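Local coordinates for protein putative peptidase (Parabacteroides merdae, PDB 4L8K) that probably hydrolyses peptide bonds, as a putative member of the S41 family of serine peptidases, at residues S7-F12 / R39-V44; D97-T102 / K297-I302; N136-F141 / D205-L210; G180-K185 / Q195-Y200. One frame throughout, in Å; residues are numbered along the deposited sequence.

Interaction 1 (S7-F12 / R39-V44); sequences SPRDNF and RYNLLV
Arg9 reaches from the first turn of helix 8-22 to the C-terminal end of helix 33-43, and its guanidinium carries the hydrogen bonds between the segments. NH1 donates twice: to Val44 O at 3.0 Å, with the acceptor in the guanidinium plane, and to Asn41 O at 2.8 Å, on a lone pair of that carbonyl. A bend at chi3 (54°) turns NE out of line with the rest of the chain. NH2 faces Asn41 OD1 in a bond modelled so short that its exact length is doubtful. The positive group probably suits the partial negative charge of this helix end.

The apolar contact lies beside it. Val44 CG1 rests on Phe12 CB at 3.8 Å and on Pro8 CB at 4.0 Å. The Phe12 ring crosses the Tyr40 side chain at about a right angle, CE1 touching Tyr40 CB at 3.6 Å. Met60 of helix 50-61 touches the side chains of both Phe12 and Tyr40, and Tyr40 OH bonds to Glu63.

Within segment 7-12, Ser7 OG caps helix 8-22 by accepting from Asp10 N. The axes of the short helical segments 8-12 and 39-43 approach to 10.8 Å and run at 164°, an antiparallel helix packing within the Tricorn protease C1 family region.

Interaction 2 (D97-T102 / K297-I302); sequences DNYLGT and KGRDTI
A Schellman motif closing helix 292-296 and the N-cap of helix 301-311 follow each other within a few residues, and Asn98 and Tyr99 from the last turn of helix 93-100 take hold of the link between them. Asn98 ND2 donates to Gly298 O at 2.8 Å. The bond is fairly straight, 162° at the hydrogen, reaches a lone pair in the carbonyl plane, and leaves the acceptor nearly in the plane of the amide. Gly298 is the Schellman residue, with positive phi, and a CB there would run into Asn98 ND2.

One residue further along helix 93-100, Tyr99 OH accepts from Asp300 N at 2.9 Å in an almost linear bond (173°) that arrives at the rim of the ring, near its plane. Arg299 CA also lies by that edge, 3.5 Å from Tyr99 OH. Asp300 is itself the N-cap: its OD1 accepts a weak bond from Ile302 N at 3.0 Å and a hydrogen bond from Ile303 N, while OD2 turns to a salt bridge with Arg155. Its CB touches Tyr99 CE1 at 3.8 Å, the carboxylate standing almost perpendicular to the ring. A phenylalanine in place of Tyr99 would probably leave Asp300 N without its acceptor and deprive Glu304, the other partner of the hydroxyl, of its mate. Arg299 directs its own charge elsewhere, NE forming a salt bridge with Asp294.

Interaction 3 (N136-F141 / D205-L210); sequences NLDYMF and DRTRWL
Phe141 and Trp209 place their rings nearly parallel, 22° between the planes, but slid so far apart that they barely overlap: the centroid of the Phe141 ring is 5.8 Å from that of the five-membered ring of Trp209. Touch is made by Phe141 CE1 on Trp209 CB, 3.6 Å, and by Phe141 CD1 on Trp209 CE3, also 3.6 Å. Over one face of the Phe141 ring, toward its rim, lies CE of selenomethionine Met140 from the same helix. Thr207 CG2 meets Phe141 CB at 3.7 Å, the two side chains running past each other in opposite directions.

The guanidinium of Arg206 has Asp138 OD2 at its edge and in its plane. NE and NH2 grip this one oxygen side-on, at 2.9 Å from NE and 2.7 Å from NH2 to Asp138 OD2, in a salt bridge. Both donors come from the same face of the carboxylate, whose plane is turned 53° from the guanidinium. The arginine chain is bent at chi2, which places CD, and at chi3 (-63°), which places NE. The other oxygen, Asp138 OD1, accepts from Thr207 N at 3.2 Å, above the carboxylate plane, and also pairs with Arg171. A water donates to Asp138 O and bonds to Thr207 OG1, linking helix backbone and loop.

Helix 134-143 is thus held by the loop between strands 197-201 and 213-217, while Leu137 and Met140 touch strand 110-115 and Leu137 also packs on helix 162-169.

Interaction 4 (G180-K185 / Q195-Y200); sequences GYTQYK and QPNPVY
Tyr181 and Pro198 form a non-hydrogen-bonded pair in an antiparallel sheet, flanked by the hydrogen-bonded pairs Gly180-Val199 and Thr182-Asn197; strand 270-271 completes the sheet on the other side of strand 177-182. Val199 N donates to Gly180 O at 2.9 Å, and Thr182 N to Asn197 O at 3.0 Å.

Packing is closest on the sheet face that carries Tyr181. Its CG stands anti to the carbonyl carbon (chi1 -57°), and the ring meets two prolines obliquely, Tyr181 CD2 and CB both touching Pro196 CB at 3.7 Å and CE2 reaching Pro198 CB at 4.0 Å. An alanine here would probably leave Pro198 without its side-chain cover on this strand and open a gap beside Pro196. Leu271 touches both Tyr181 and Pro196.

The face of Thr182, Asn197 and Val199 is looser. A single methyl contact, Thr182 CG2 to Val199 CG2 at 4.0 Å, is made there, Asn197 is exposed, and a bound methylpentanediol, probably from crystallisation, sits near Val199. Solvent also enters where the strand pairing ends, as a water that donates to both Thr182 O and Gln195 O. That same Thr182 O takes Asn197 N at 2.7 Å in a nearly linear bond of 176°.

In the fold
From the N terminus, interaction 1 comes first, pairing the opening helix with helix 33-43 and closing a short, largely helical loop before any other contact begins. Interaction 2 then opens at helix 93-100 and closes only near the start of the last helix, 301-311, spanning the strands of the central mixed sheet. Interaction 3 falls within that span, bringing the loop before strand 213-217 back to helix 134-143. Interaction 4 is enclosed in turn by interaction 3 and joins consecutive strands of a separate small sheet. None of them cross. Interaction 1 stands apart, its centre about 36 Å from that of interaction 4 and more than 50 Å from those of interactions 2 and 3.

Interaction 1 (S7-F12 / R39-V44)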
# COMPACT_ATOMS: atom_id res chain seq x y z
N SER A 7 7.57 35.08 6.65
CA SER A 7 8.60 35.22 5.63
C SER A 7 9.02 33.89 4.94
O SER A 7 9.05 32.83 5.58
CB SER A 7 9.84 35.90 6.22
OG SER A 7 10.73 35.00 6.85
N PRO A 8 9.45 33.96 3.66
CA PRO A 8 9.86 32.74 2.95
C PRO A 8 11.03 32.01 3.62
O PRO A 8 11.02 30.78 3.71
CB PRO A 8 10.25 33.26 1.56
CG PRO A 8 9.38 34.44 1.37
CD PRO A 8 9.43 35.11 2.73
N ARG A 9 12.00 32.76 4.14
CA ARG A 9 13.15 32.15 4.77
C ARG A 9 12.78 31.44 6.09
O ARG A 9 13.33 30.37 6.36
CB ARG A 9 14.29 33.15 4.95
CG ARG A 9 14.93 33.53 3.59
CD ARG A 9 16.32 34.11 3.68
NE ARG A 9 17.23 33.25 4.43
CZ ARG A 9 17.91 32.22 3.93
NH1 ARG A 9 17.81 31.92 2.63
NH2 ARG A 9 18.68 31.48 4.71
N ASP A 10 11.78 31.95 6.85
CA ASP A 10 11.29 31.32 8.09
C ASP A 10 10.60 30.00 7.78
O ASP A 10 10.78 29.04 8.52
CB ASP A 10 10.33 32.25 8.84
CG ASP A 10 10.99 33.44 9.51
OD1 ASP A 10 12.23 33.41 9.70
OD2 ASP A 10 10.26 34.40 9.86
N ASN A 11 9.82 29.96 6.68
CA ASN A 11 9.13 28.75 6.24
C ASN A 11 10.12 27.76 5.64
O ASN A 11 9.99 26.57 5.88
CB ASN A 11 8.02 29.11 5.27
CG ASN A 11 6.88 29.74 6.03
OD1 ASN A 11 6.10 29.06 6.68
ND2 ASN A 11 6.87 31.06 6.09
N PHE A 12 11.15 28.25 4.94
CA PHE A 12 12.22 27.37 4.44
C PHE A 12 12.90 26.66 5.64
O PHE A 12 13.01 25.43 5.65
CB PHE A 12 13.25 28.17 3.61
CG PHE A 12 14.63 27.56 3.55
CD1 PHE A 12 14.83 26.31 2.95
CD2 PHE A 12 15.73 28.21 4.10
CE1 PHE A 12 16.10 25.72 2.92
CE2 PHE A 12 17.00 27.64 4.04
CZ PHE A 12 17.18 26.39 3.46
N ARG A 39 22.22 24.24 -0.54
CA ARG A 39 21.76 24.61 -1.88
C ARG A 39 20.50 25.50 -1.83
O ARG A 39 20.49 26.57 -2.43
CB ARG A 39 21.48 23.36 -2.72
CG ARG A 39 22.76 22.75 -3.26
CD ARG A 39 22.52 21.64 -4.26
NE ARG A 39 22.00 20.43 -3.62
CZ ARG A 39 20.84 19.85 -3.92
NH1 ARG A 39 20.05 20.37 -4.86
NH2 ARG A 39 20.46 18.75 -3.30
N TYR A 40 19.47 25.07 -1.09
CA TYR A 40 18.20 25.79 -1.00
C TYR A 40 18.30 27.08 -0.18
O TYR A 40 17.50 27.99 -0.40
CB TYR A 40 17.08 24.87 -0.49
CG TYR A 40 16.64 23.90 -1.57
CD1 TYR A 40 17.35 22.73 -1.83
CD2 TYR A 40 15.56 24.20 -2.40
CE1 TYR A 40 16.97 21.86 -2.86
CE2 TYR A 40 15.19 23.35 -3.44
CZ TYR A 40 15.89 22.17 -3.65
OH TYR A 40 15.51 21.32 -4.65
N ASN A 41 19.30 27.17 0.70
CA ASN A 41 19.59 28.37 1.49
C ASN A 41 19.89 29.54 0.54
O ASN A 41 19.44 30.66 0.80
CB ASN A 41 20.78 28.11 2.42
CG ASN A 41 21.21 29.29 3.23
OD1 ASN A 41 20.42 29.95 3.88
ND2 ASN A 41 22.50 29.55 3.25
N LEU A 42 20.59 29.25 -0.59
CA LEU A 42 20.98 30.23 -1.61
C LEU A 42 19.84 30.56 -2.55
O LEU A 42 19.88 31.60 -3.23
CB LEU A 42 22.18 29.73 -2.43
CG LEU A 42 23.47 29.36 -1.66
CD1 LEU A 42 24.41 28.55 -2.52
CD2 LEU A 42 24.17 30.60 -1.12
N LEU A 43 18.82 29.70 -2.61
CA LEU A 43 17.70 29.87 -3.52
C LEU A 43 16.51 30.61 -2.89
O LEU A 43 15.86 31.40 -3.58
CB LEU A 43 17.24 28.50 -4.08
CG LEU A 43 18.27 27.75 -4.95
CD1 LEU A 43 17.85 26.35 -5.22
CD2 LEU A 43 18.46 28.42 -6.26
N VAL A 44 16.21 30.36 -1.61
CA VAL A 44 15.08 31.01 -0.95
C VAL A 44 15.43 32.46 -0.57
O VAL A 44 16.42 32.70 0.12
CB VAL A 44 14.57 30.20 0.27
CG1 VAL A 44 13.34 30.86 0.89
CG2 VAL A 44 14.27 28.74 -0.12

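Interaction 2 (D97-T102 / K297-I302)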
# COMPACT_ATOMS: atom_id res chain seq x y z
N ASP A 97 -14.58 -5.12 -15.57
CA ASP A 97 -16.02 -5.23 -15.89
C ASP A 97 -16.32 -6.52 -16.65
O ASP A 97 -17.41 -7.06 -16.51
CB ASP A 97 -16.52 -4.03 -16.72
CG ASP A 97 -16.57 -2.70 -15.97
OD1 ASP A 97 -16.64 -2.71 -14.73
OD2 ASP A 97 -16.51 -1.64 -16.64
N ASN A 98 -15.36 -7.05 -17.44
CA ASN A 98 -15.55 -8.30 -18.18
C ASN A 98 -15.59 -9.53 -17.26
O ASN A 98 -16.12 -10.56 -17.66
CB ASN A 98 -14.46 -8.47 -19.23
CG ASN A 98 -14.52 -7.43 -20.30
OD1 ASN A 98 -15.55 -6.80 -20.52
ND2 ASN A 98 -13.41 -7.22 -21.00
N TYR A 99 -15.05 -9.41 -16.06
CA TYR A 99 -15.00 -10.47 -15.05
C TYR A 99 -16.12 -10.29 -14.03
O TYR A 99 -16.80 -11.26 -13.70
CB TYR A 99 -13.63 -10.51 -14.34
CG TYR A 99 -12.49 -10.83 -15.29
CD1 TYR A 99 -11.88 -9.83 -16.05
CD2 TYR A 99 -12.07 -12.14 -15.49
CE1 TYR A 99 -10.88 -10.13 -16.97
CE2 TYR A 99 -11.04 -12.45 -16.38
CZ TYR A 99 -10.46 -11.44 -17.13
OH TYR A 99 -9.46 -11.72 -18.03
N LEU A 100 -16.31 -9.06 -13.54
CA LEU A 100 -17.37 -8.81 -12.57
C LEU A 100 -18.75 -8.75 -13.22
O LEU A 100 -19.72 -9.18 -12.61
CB LEU A 100 -17.10 -7.52 -11.76
CG LEU A 100 -16.03 -7.63 -10.65
CD1 LEU A 100 -15.68 -6.27 -10.08
CD2 LEU A 100 -16.46 -8.60 -9.54
N GLY A 101 -18.84 -8.24 -14.45
CA GLY A 101 -20.11 -8.07 -15.15
C GLY A 101 -21.06 -7.13 -14.40
O GLY A 101 -20.62 -6.18 -13.74
N THR A 102 -22.36 -7.46 -14.43
CA THR A 102 -23.36 -6.66 -13.73
C THR A 102 -24.01 -7.46 -12.59
O THR A 102 -24.73 -6.87 -11.78
CB THR A 102 -24.45 -6.16 -14.72
OG1 THR A 102 -25.12 -7.28 -15.31
CG2 THR A 102 -23.87 -5.21 -15.80
N LYS A 297 -7.90 -8.01 -26.16
CA LYS A 297 -8.77 -9.19 -26.10
C LYS A 297 -9.78 -9.06 -24.94
O LYS A 297 -10.54 -9.98 -24.71
CB LYS A 297 -7.94 -10.47 -25.94
CG LYS A 297 -7.09 -10.83 -27.16
CD LYS A 297 -6.22 -12.03 -26.85
CE LYS A 297 -4.89 -11.94 -27.55
NZ LYS A 297 -3.86 -12.78 -26.90
N GLY A 298 -9.76 -7.91 -24.25
CA GLY A 298 -10.58 -7.59 -23.08
C GLY A 298 -10.22 -8.43 -21.87
O GLY A 298 -11.06 -8.65 -20.98
N ARG A 299 -8.95 -8.91 -21.82
CA ARG A 299 -8.45 -9.79 -20.76
C ARG A 299 -7.52 -9.09 -19.79
O ARG A 299 -6.76 -8.19 -20.18
CB ARG A 299 -7.68 -10.97 -21.37
CG ARG A 299 -8.55 -12.02 -22.03
CD ARG A 299 -7.71 -12.88 -22.97
NE ARG A 299 -6.53 -13.48 -22.32
CZ ARG A 299 -6.49 -14.71 -21.80
NH1 ARG A 299 -7.56 -15.49 -21.85
NH2 ARG A 299 -5.38 -15.16 -21.25
N ASP A 300 -7.55 -9.53 -18.53
CA ASP A 300 -6.65 -9.04 -17.49
C ASP A 300 -5.61 -10.13 -17.30
O ASP A 300 -5.93 -11.18 -16.76
CB ASP A 300 -7.44 -8.72 -16.18
CG ASP A 300 -6.64 -8.09 -15.05
OD1 ASP A 300 -5.49 -8.52 -14.81
OD2 ASP A 300 -7.19 -7.19 -14.37
N THR A 301 -4.38 -9.89 -17.75
CA THR A 301 -3.26 -10.84 -17.67
C THR A 301 -3.05 -11.37 -16.23
O THR A 301 -2.79 -12.56 -16.05
CB THR A 301 -1.96 -10.19 -18.19
OG1 THR A 301 -2.28 -9.43 -19.35
CG2 THR A 301 -0.87 -11.21 -18.54
N ILE A 302 -3.20 -10.47 -15.23
CA ILE A 302 -3.00 -10.80 -13.82
C ILE A 302 -4.13 -11.71 -13.32
O ILE A 302 -3.82 -12.75 -12.73
CB ILE A 302 -2.81 -9.51 -12.96
CG1 ILE A 302 -1.68 -8.63 -13.58
CG2 ILE A 302 -2.46 -9.90 -11.51
CD1 ILE A 302 -1.44 -7.24 -12.94

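Interaction 3 (N136-F141 / D205-L210)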
# COMPACT_ATOMS: atom_id res chain seq x y z
N ASN A 136 -20.47 -9.91 6.40
CA ASN A 136 -20.05 -9.70 5.01
C ASN A 136 -19.01 -10.76 4.60
O ASN A 136 -19.17 -11.43 3.56
CB ASN A 136 -19.42 -8.31 4.82
CG ASN A 136 -20.33 -7.14 4.91
OD1 ASN A 136 -19.88 -6.05 5.27
ND2 ASN A 136 -21.61 -7.31 4.53
N LEU A 137 -17.97 -10.92 5.45
CA LEU A 137 -16.90 -11.89 5.22
C LEU A 137 -17.42 -13.32 5.26
O LEU A 137 -17.11 -14.09 4.35
CB LEU A 137 -15.74 -11.69 6.22
CG LEU A 137 -14.86 -10.46 5.97
CD1 LEU A 137 -14.13 -10.04 7.25
CD2 LEU A 137 -13.90 -10.66 4.77
N ASP A 138 -18.24 -13.68 6.28
CA ASP A 138 -18.82 -15.02 6.39
C ASP A 138 -19.67 -15.39 5.17
O ASP A 138 -19.57 -16.53 4.69
CB ASP A 138 -19.66 -15.16 7.67
CG ASP A 138 -18.85 -15.33 8.95
OD1 ASP A 138 -17.60 -15.42 8.85
OD2 ASP A 138 -19.46 -15.35 10.04
N TYR A 139 -20.47 -14.44 4.66
CA TYR A 139 -21.33 -14.65 3.49
C TYR A 139 -20.53 -14.81 2.19
O TYR A 139 -20.88 -15.66 1.36
CB TYR A 139 -22.35 -13.52 3.36
CG TYR A 139 -23.58 -13.78 4.20
CD1 TYR A 139 -24.47 -14.81 3.87
CD2 TYR A 139 -23.83 -13.05 5.35
CE1 TYR A 139 -25.57 -15.10 4.68
CE2 TYR A 139 -24.95 -13.31 6.15
CZ TYR A 139 -25.81 -14.34 5.81
OH TYR A 139 -26.92 -14.61 6.56
N MSE A 140 -19.45 -14.03 2.04
CA MSE A 140 -18.58 -14.10 0.87
C MSE A 140 -17.89 -15.47 0.85
O MSE A 140 -17.91 -16.15 -0.18
CB MSE A 140 -17.59 -12.90 0.86
CG MSE A 140 -16.55 -12.92 -0.27
SE MSE A 140 -14.98 -14.00 0.24
CE MSE A 140 -14.25 -12.80 1.69
N PHE A 141 -17.35 -15.91 1.98
CA PHE A 141 -16.69 -17.22 2.10
C PHE A 141 -17.68 -18.35 1.85
O PHE A 141 -17.33 -19.29 1.14
CB PHE A 141 -15.96 -17.40 3.46
CG PHE A 141 -14.69 -16.57 3.64
CD1 PHE A 141 -13.73 -16.49 2.63
CD2 PHE A 141 -14.43 -15.91 4.84
CE1 PHE A 141 -12.56 -15.73 2.80
CE2 PHE A 141 -13.26 -15.16 5.01
CZ PHE A 141 -12.33 -15.07 3.99
N ASP A 205 -12.40 -16.03 15.08
CA ASP A 205 -13.27 -17.11 15.59
C ASP A 205 -14.38 -17.41 14.56
O ASP A 205 -15.10 -18.40 14.69
CB ASP A 205 -13.89 -16.75 16.96
CG ASP A 205 -14.65 -15.43 17.02
OD1 ASP A 205 -14.20 -14.45 16.38
OD2 ASP A 205 -15.65 -15.35 17.76
N ARG A 206 -14.49 -16.56 13.53
CA ARG A 206 -15.47 -16.67 12.46
C ARG A 206 -14.93 -17.53 11.30
O ARG A 206 -13.92 -18.22 11.49
CB ARG A 206 -15.85 -15.25 11.97
CG ARG A 206 -16.26 -14.26 13.07
CD ARG A 206 -17.63 -14.53 13.64
NE ARG A 206 -18.68 -14.40 12.63
CZ ARG A 206 -19.60 -13.44 12.62
NH1 ARG A 206 -19.63 -12.54 13.59
NH2 ARG A 206 -20.51 -13.40 11.66
N THR A 207 -15.60 -17.55 10.14
CA THR A 207 -15.18 -18.39 8.99
C THR A 207 -13.77 -18.00 8.51
O THR A 207 -13.49 -16.81 8.27
CB THR A 207 -16.19 -18.31 7.84
OG1 THR A 207 -17.47 -18.66 8.36
CG2 THR A 207 -15.83 -19.25 6.68
N ARG A 208 -12.89 -19.01 8.40
CA ARG A 208 -11.52 -18.80 7.94
C ARG A 208 -11.31 -19.45 6.57
O ARG A 208 -12.02 -20.40 6.22
CB ARG A 208 -10.51 -19.32 8.99
CG ARG A 208 -10.41 -18.37 10.21
CD ARG A 208 -9.45 -18.85 11.27
NE ARG A 208 -9.85 -20.14 11.84
CZ ARG A 208 -9.06 -21.20 11.92
NH1 ARG A 208 -7.82 -21.15 11.47
NH2 ARG A 208 -9.50 -22.33 12.46
N TRP A 209 -10.37 -18.93 5.78
CA TRP A 209 -10.06 -19.47 4.46
C TRP A 209 -8.62 -19.99 4.47
O TRP A 209 -7.66 -19.20 4.52
CB TRP A 209 -10.29 -18.44 3.35
CG TRP A 209 -10.13 -18.99 1.96
CD1 TRP A 209 -8.96 -19.13 1.26
CD2 TRP A 209 -11.18 -19.44 1.08
NE1 TRP A 209 -9.22 -19.65 0.01
CE2 TRP A 209 -10.57 -19.85 -0.13
CE3 TRP A 209 -12.58 -19.58 1.21
CZ2 TRP A 209 -11.30 -20.35 -1.21
CZ3 TRP A 209 -13.30 -20.07 0.13
CH2 TRP A 209 -12.67 -20.43 -1.06
N LEU A 210 -8.48 -21.31 4.45
CA LEU A 210 -7.16 -21.93 4.52
C LEU A 210 -6.78 -22.60 3.20
O LEU A 210 -5.69 -23.14 3.08
CB LEU A 210 -7.10 -22.92 5.70
CG LEU A 210 -7.40 -22.33 7.11
CD1 LEU A 210 -7.27 -23.39 8.18
CD2 LEU A 210 -6.50 -21.14 7.44
O HOH W 1 -19.11 -18.87 6.00

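Interaction 4 (G180-K185 / Q195-Y200)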
# COMPACT_ATOMS: atom_id res chain seq x y z
N GLY A 180 5.21 -8.50 11.92
CA GLY A 180 6.33 -7.62 11.65
C GLY A 180 6.60 -6.76 12.85
O GLY A 180 6.26 -7.13 13.99
N TYR A 181 7.25 -5.61 12.60
CA TYR A 181 7.68 -4.68 13.64
C TYR A 181 7.40 -3.24 13.27
O TYR A 181 7.32 -2.90 12.08
CB TYR A 181 9.21 -4.82 13.89
CG TYR A 181 9.68 -6.20 14.28
CD1 TYR A 181 10.01 -7.15 13.31
CD2 TYR A 181 9.89 -6.54 15.62
CE1 TYR A 181 10.44 -8.43 13.66
CE2 TYR A 181 10.35 -7.81 15.98
CZ TYR A 181 10.61 -8.75 15.00
OH TYR A 181 11.07 -10.00 15.34
N THR A 182 7.33 -2.38 14.30
CA THR A 182 7.22 -0.93 14.14
C THR A 182 8.36 -0.28 14.93
O THR A 182 8.80 -0.82 15.94
CB THR A 182 5.83 -0.37 14.54
OG1 THR A 182 5.55 -0.69 15.91
CG2 THR A 182 4.69 -0.88 13.63
N GLN A 183 8.84 0.86 14.45
CA GLN A 183 9.85 1.70 15.09
C GLN A 183 9.31 3.10 15.11
O GLN A 183 8.55 3.44 14.21
CB GLN A 183 11.17 1.68 14.31
CG GLN A 183 11.93 0.39 14.39
CD GLN A 183 13.29 0.58 13.80
OE1 GLN A 183 13.48 0.53 12.59
NE2 GLN A 183 14.29 0.78 14.65
N TYR A 184 9.69 3.93 16.06
CA TYR A 184 9.23 5.30 15.98
C TYR A 184 10.42 6.23 16.27
O TYR A 184 11.40 5.82 16.88
CB TYR A 184 7.99 5.59 16.84
CG TYR A 184 8.18 5.57 18.33
CD1 TYR A 184 7.96 4.40 19.07
CD2 TYR A 184 8.44 6.74 19.04
CE1 TYR A 184 8.07 4.39 20.46
CE2 TYR A 184 8.56 6.74 20.43
CZ TYR A 184 8.37 5.57 21.13
OH TYR A 184 8.51 5.56 22.50
N LYS A 185 10.36 7.44 15.70
CA LYS A 185 11.41 8.44 15.84
C LYS A 185 11.54 8.80 17.32
O LYS A 185 10.56 9.25 17.93
CB LYS A 185 11.12 9.66 14.96
CG LYS A 185 12.37 10.44 14.59
CD LYS A 185 13.03 9.90 13.35
CE LYS A 185 14.51 10.16 13.30
NZ LYS A 185 14.84 11.62 13.34
N GLN A 195 13.74 0.69 19.45
CA GLN A 195 13.97 -0.69 19.05
C GLN A 195 12.72 -1.26 18.37
O GLN A 195 11.61 -0.86 18.74
CB GLN A 195 14.37 -1.53 20.26
CG GLN A 195 15.84 -1.35 20.65
CD GLN A 195 16.76 -2.22 19.83
OE1 GLN A 195 17.56 -1.74 19.02
NE2 GLN A 195 16.67 -3.54 20.01
N PRO A 196 12.88 -2.13 17.34
CA PRO A 196 11.69 -2.70 16.66
C PRO A 196 10.70 -3.34 17.64
O PRO A 196 11.09 -4.15 18.47
CB PRO A 196 12.29 -3.73 15.71
CG PRO A 196 13.70 -3.24 15.47
CD PRO A 196 14.13 -2.68 16.77
N ASN A 197 9.45 -2.88 17.61
CA ASN A 197 8.40 -3.38 18.49
C ASN A 197 7.58 -4.45 17.74
O ASN A 197 6.97 -4.14 16.71
CB ASN A 197 7.50 -2.24 18.99
CG ASN A 197 6.37 -2.74 19.85
OD1 ASN A 197 6.58 -3.22 20.97
ND2 ASN A 197 5.16 -2.75 19.32
N PRO A 198 7.54 -5.71 18.24
CA PRO A 198 6.78 -6.76 17.54
C PRO A 198 5.26 -6.54 17.56
O PRO A 198 4.68 -6.15 18.57
CB PRO A 198 7.14 -8.04 18.30
CG PRO A 198 7.52 -7.59 19.65
CD PRO A 198 8.20 -6.25 19.46
N VAL A 199 4.63 -6.79 16.41
CA VAL A 199 3.19 -6.67 16.23
C VAL A 199 2.68 -8.07 15.91
O VAL A 199 3.24 -8.75 15.06
CB VAL A 199 2.82 -5.61 15.15
CG1 VAL A 199 1.30 -5.49 14.99
CG2 VAL A 199 3.41 -4.25 15.47
N TYR A 200 1.64 -8.52 16.63
CA TYR A 200 1.06 -9.85 16.42
C TYR A 200 -0.38 -9.77 15.94
O TYR A 200 -1.05 -8.78 16.20
CB TYR A 200 1.09 -10.66 17.73
CG TYR A 200 2.49 -10.89 18.27
CD1 TYR A 200 3.23 -11.99 17.89
CD2 TYR A 200 3.06 -9.98 19.16
CE1 TYR A 200 4.53 -12.19 18.36
CE2 TYR A 200 4.36 -10.17 19.65
CZ TYR A 200 5.08 -11.28 19.24
OH TYR A 200 6.35 -11.48 19.73
O HOH W 2 9.32 0.60 18.81